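Local coordinates for protein cytochrome C3, A dimeric class III c-type cytochrome (Desulfovibrio gigas, PDB 1GYO) that carries four covalently bound c-type hemes in each subunit of a disulfide-linked dimer and probably passes electrons between redox partners, at residues D48-C52 / A53-I57. Residues are numbered along the deposited sequence; the frame is centred on the assembly and turned at random. Where two conformers were deposited one is given.
Sequences DFQKC and ADCHI. With HEC (heme c), chain D.
C52, C55 and H56 form the CXXCH heme-c attachment motif, C-A-D-C-H, which fastens one heme to the loop between helices 36-39 and 68-72. Cysteine supplies the thiol that becomes a thioether: C52 SG is bonded to heme CAB and C55 SG to heme CAC, each at 1.8 Å, so two neighbouring pyrrole edges are pinned by one tight turn. Imidazole suits the last position of the motif because NE2 can ligate iron while ND1 donates elsewhere: H56 NE2 lies 2.0 Å from the heme FE, with H41 the other axial ligand, and ND1 is hydrogen-bonded to G67 O, which should fix the ring's rotation. The turn is closed by C52 O, which accepts from both C55 N and H56 N, the latter bond nearly straight at 173°. One residue earlier, K51 O takes D54 N at 2.9 Å. D54, its CG beside its own backbone N (chi1 -74°), has a carboxylate able to accept twice, and Q50 is long enough to bring an N-H to it, amide and carboxylate planes 41° apart. A water joins K51 N to D54 OD2, and Q50 NE2 donates to D54 OD2 at 3.0 Å, using the oxygen's anti lone pair, with OD2 in the plane of the Q50 amide.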
ATOM      1  N   ASP A  48      10.376  -2.701  -2.338  1.00 15.39           N
ATOM      2  CA  ASP A  48       9.749  -3.583  -3.300  1.00 15.68           C
ATOM      3  C   ASP A  48       8.784  -4.561  -2.626  1.00 14.85           C
ATOM      4  O   ASP A  48       9.022  -5.057  -1.529  1.00 18.49           O
ATOM      5  CB  ASP A  48      10.792  -4.351  -4.090  1.00 17.52           C
ATOM      6  CG  ASP A  48      11.506  -3.541  -5.134  1.00 16.80           C
ATOM      7  OD1 ASP A  48      11.013  -2.438  -5.452  1.00 20.30           O
ATOM      8  OD2 ASP A  48      12.560  -4.023  -5.647  1.00 20.50           O
ATOM      9  N   PHE A  49       7.696  -4.806  -3.332  1.00 15.30           N
ATOM     10  CA  PHE A  49       6.739  -5.857  -3.025  1.00 19.05           C
ATOM     11  C   PHE A  49       7.145  -7.129  -3.785  1.00 21.06           C
ATOM     12  O   PHE A  49       6.739  -7.396  -4.913  1.00 24.91           O
ATOM     13  CB  PHE A  49       5.333  -5.512  -3.463  1.00 19.26           C
ATOM     14  CG  PHE A  49       4.784  -4.406  -2.580  1.00 15.30           C
ATOM     15  CD1 PHE A  49       4.875  -3.125  -3.059  1.00 15.76           C
ATOM     16  CD2 PHE A  49       4.226  -4.658  -1.344  1.00 16.22           C
ATOM     17  CE1 PHE A  49       4.399  -2.097  -2.274  1.00 17.94           C
ATOM     18  CE2 PHE A  49       3.754  -3.625  -0.557  1.00 18.03           C
ATOM     19  CZ  PHE A  49       3.863  -2.349  -1.021  1.00 18.43           C
ATOM     20  N   GLN A  50       7.947  -7.912  -3.182  1.00 22.56           N
ATOM     21  CA  GLN A  50       8.486  -9.112  -3.808  1.00 21.60           C
ATOM     22  C   GLN A  50       7.476 -10.223  -3.881  1.00 20.70           C
ATOM     23  O   GLN A  50       6.618 -10.441  -2.967  1.00 21.88           O
ATOM     24  CB  GLN A  50       9.617  -9.682  -2.935  1.00 19.80           C
ATOM     25  CG  GLN A  50      10.815  -8.758  -2.842  1.00 22.83           C
ATOM     26  CD  GLN A  50      11.920  -9.447  -2.028  1.00 22.59           C
ATOM     27  OE1 GLN A  50      12.271  -8.956  -0.956  1.00 24.61           O
ATOM     28  NE2 GLN A  50      12.444 -10.553  -2.552  1.00 23.77           N
ATOM     29  N   LYS A  51       7.602 -11.037  -4.920  1.00 18.42           N
ATOM     30  CA  LYS A  51       6.845 -12.284  -4.938  1.00 16.57           C
ATOM     31  C   LYS A  51       7.271 -13.145  -3.758  1.00 14.01           C
ATOM     32  O   LYS A  51       8.433 -13.210  -3.402  1.00 14.86           O
ATOM     33  CB  LYS A  51       7.112 -13.046  -6.231  1.00 18.76           C
ATOM     34  CG  LYS A  51       6.508 -12.294  -7.431  1.00 21.39           C
ATOM     35  CD  LYS A  51       6.537 -13.197  -8.656  1.00 27.47           C
ATOM     36  CE  LYS A  51       5.882 -12.569  -9.868  0.53 31.63           C
ATOM     37  NZ  LYS A  51       4.442 -12.879 -10.092  0.53 43.46           N
ATOM     38  N   CYS A  52       6.274 -13.805  -3.170  1.00 14.16           N
ATOM     39  CA  CYS A  52       6.518 -14.534  -1.956  1.00 12.94           C
ATOM     40  C   CYS A  52       7.597 -15.595  -2.172  1.00 12.84           C
ATOM     41  O   CYS A  52       8.464 -15.785  -1.304  1.00 13.64           O
ATOM     42  CB  CYS A  52       5.229 -15.150  -1.422  1.00 12.40           C
ATOM     43  SG  CYS A  52       3.806 -14.060  -1.393  1.00 12.67           S
ATOM     44  N   ALA A  53       7.547 -16.302  -3.284  1.00 13.78           N
ATOM     45  CA  ALA A  53       8.476 -17.350  -3.581  1.00 14.33           C
ATOM     46  C   ALA A  53       9.868 -16.850  -3.930  1.00 16.23           C
ATOM     47  O   ALA A  53      10.767 -17.679  -4.079  1.00 17.72           O
ATOM     48  CB  ALA A  53       8.001 -18.239  -4.718  1.00 16.67           C
ATOM     49  N   ASP A  54      10.115 -15.533  -3.917  1.00 14.85           N
ATOM     50  CA  ASP A  54      11.499 -15.082  -3.935  1.00 15.56           C
ATOM     51  C   ASP A  54      12.218 -15.619  -2.708  1.00 14.32           C
ATOM     52  O   ASP A  54      13.445 -15.814  -2.728  1.00 16.63           O
ATOM     53  CB  ASP A  54      11.603 -13.571  -3.932  1.00 15.62           C
ATOM     54  CG  ASP A  54      11.264 -12.877  -5.201  1.00 18.08           C
ATOM     55  OD1 ASP A  54      10.884 -13.525  -6.230  1.00 21.06           O
ATOM     56  OD2 ASP A  54      11.397 -11.613  -5.130  1.00 23.52           O
ATOM     57  N   CYS A  55      11.457 -15.829  -1.633  1.00 14.61           N
ATOM     58  CA  CYS A  55      11.972 -16.297  -0.356  1.00 15.15           C
ATOM     59  C   CYS A  55      11.399 -17.637   0.052  1.00 13.75           C
ATOM     60  O   CYS A  55      12.126 -18.536   0.500  1.00 15.46           O
ATOM     61  CB  CYS A  55      11.692 -15.318   0.788  1.00 15.31           C
ATOM     62  SG  CYS A  55      12.427 -13.698   0.412  1.00 15.82           S
ATOM     63  N   HIS A  56      10.111 -17.803  -0.148  1.00 12.94           N
ATOM     64  CA  HIS A  56       9.384 -19.054   0.180  1.00 13.30           C
ATOM     65  C   HIS A  56       9.513 -20.033  -0.966  1.00 13.31           C
ATOM     66  O   HIS A  56       8.582 -20.271  -1.735  1.00 14.22           O
ATOM     67  CB  HIS A  56       7.926 -18.699   0.470  1.00 12.52           C
ATOM     68  CG  HIS A  56       7.743 -17.941   1.744  1.00 12.31           C
ATOM     69  ND1 HIS A  56       7.626 -18.574   2.959  1.00 12.51           N
ATOM     70  CD2 HIS A  56       7.679 -16.626   2.021  1.00 12.00           C
ATOM     71  CE1 HIS A  56       7.477 -17.671   3.926  1.00 12.30           C
ATOM     72  NE2 HIS A  56       7.517 -16.450   3.378  1.00 12.01           N
ATOM     73  N   ILE A  57      10.704 -20.617  -1.080  1.00 13.99           N
ATOM     74  CA  ILE A  57      11.078 -21.418  -2.201  1.00 15.65           C
ATOM     75  C   ILE A  57      11.045 -22.925  -1.951  1.00 16.36           C
ATOM     76  O   ILE A  57      10.751 -23.661  -2.876  1.00 19.10           O
ATOM     77  CB  ILE A  57      12.488 -21.044  -2.698  0.62 18.84           C
ATOM     78  CG1 ILE A  57      12.695 -19.590  -2.948  0.62 21.28           C
ATOM     79  CG2 ILE A  57      12.823 -21.831  -3.989  0.62 25.47           C
ATOM     80  CD1 ILE A  57      13.895 -19.396  -3.880  0.62 40.25           C
TER
HETATM   81 FE   HEC D 112       7.224 -14.734   4.342  1.00 11.50          FE
HETATM   82  CHA HEC D 112       7.423 -16.205   7.376  1.00 13.60           C
HETATM   83  CHB HEC D 112       3.969 -15.592   4.134  1.00 11.44           C
HETATM   84  CHC HEC D 112       6.928 -12.974   1.451  1.00 12.13           C
HETATM   85  CHD HEC D 112      10.540 -14.221   4.317  1.00 14.26           C
HETATM   86  NA  HEC D 112       5.952 -15.691   5.520  1.00 11.98           N
HETATM   87  C1A HEC D 112       6.192 -16.228   6.765  1.00 12.23           C
HETATM   88  C2A HEC D 112       5.000 -16.836   7.299  1.00 12.25           C
HETATM   89  C3A HEC D 112       4.027 -16.696   6.371  1.00 11.49           C
HETATM   90  C4A HEC D 112       4.612 -15.960   5.276  1.00 11.57           C
HETATM   91  CMA HEC D 112       2.615 -17.208   6.405  1.00 13.19           C
HETATM   92  CAA HEC D 112       4.898 -17.537   8.639  1.00 13.42           C
HETATM   93  CBA HEC D 112       5.053 -19.042   8.442  1.00 14.35           C
HETATM   94  CGA HEC D 112       4.968 -19.830   9.723  1.00 14.54           C
HETATM   95  O1A HEC D 112       4.346 -20.916   9.714  1.00 15.82           O
HETATM   96  O2A HEC D 112       5.589 -19.415  10.727  1.00 16.88           O
HETATM   97  NB  HEC D 112       5.731 -14.330   3.056  1.00 11.78           N
HETATM   98  C1B HEC D 112       4.441 -14.802   3.108  1.00 11.12           C
HETATM   99  C2B HEC D 112       3.657 -14.335   1.986  1.00 11.49           C
HETATM  100  C3B HEC D 112       4.492 -13.578   1.227  1.00 11.56           C
HETATM  101  C4B HEC D 112       5.774 -13.569   1.898  1.00 11.71           C
HETATM  102  CMB HEC D 112       2.222 -14.686   1.751  1.00 12.22           C
HETATM  103  CAB HEC D 112       4.201 -12.878  -0.065  1.00 12.44           C
HETATM  104  CBB HEC D 112       3.004 -11.911   0.035  1.00 13.38           C
HETATM  105  NC  HEC D 112       8.480 -13.772   3.134  1.00 12.65           N
HETATM  106  C1C HEC D 112       8.193 -13.090   1.968  1.00 12.34           C
HETATM  107  C2C HEC D 112       9.395 -12.553   1.368  1.00 13.56           C
HETATM  108  C3C HEC D 112      10.431 -12.967   2.139  1.00 13.42           C
HETATM  109  C4C HEC D 112       9.861 -13.688   3.255  1.00 13.24           C
HETATM  110  CMC HEC D 112       9.423 -11.755   0.085  1.00 14.68           C
HETATM  111  CAC HEC D 112      11.900 -12.769   1.907  1.00 15.14           C
HETATM  112  CBC HEC D 112      12.354 -11.326   1.739  1.00 16.74           C
HETATM  113  ND  HEC D 112       8.693 -15.178   5.584  1.00 13.22           N
HETATM  114  C1D HEC D 112      10.025 -14.854   5.431  1.00 14.16           C
HETATM  115  C2D HEC D 112      10.783 -15.247   6.600  1.00 15.09           C
HETATM  116  C3D HEC D 112       9.891 -15.803   7.470  1.00 15.68           C
HETATM  117  C4D HEC D 112       8.606 -15.752   6.836  1.00 14.31           C
HETATM  118  CMD HEC D 112      12.260 -15.027   6.758  1.00 18.04           C
HETATM  119  CAD HEC D 112      10.139 -16.315   8.860  1.00 17.67           C
HETATM  120  CBD HEC D 112       9.782 -15.309   9.930  1.00 18.67           C
HETATM  121  CGD HEC D 112      10.669 -14.064   9.881  1.00 21.27           C
HETATM  122  O1D HEC D 112      10.124 -12.984   9.653  1.00 26.66           O
HETATM  123  O2D HEC D 112      11.887 -14.226  10.063  1.00 27.02           O
HETATM  124  O   HOH W   1       9.715 -10.409  -6.764  1.00 22.45           O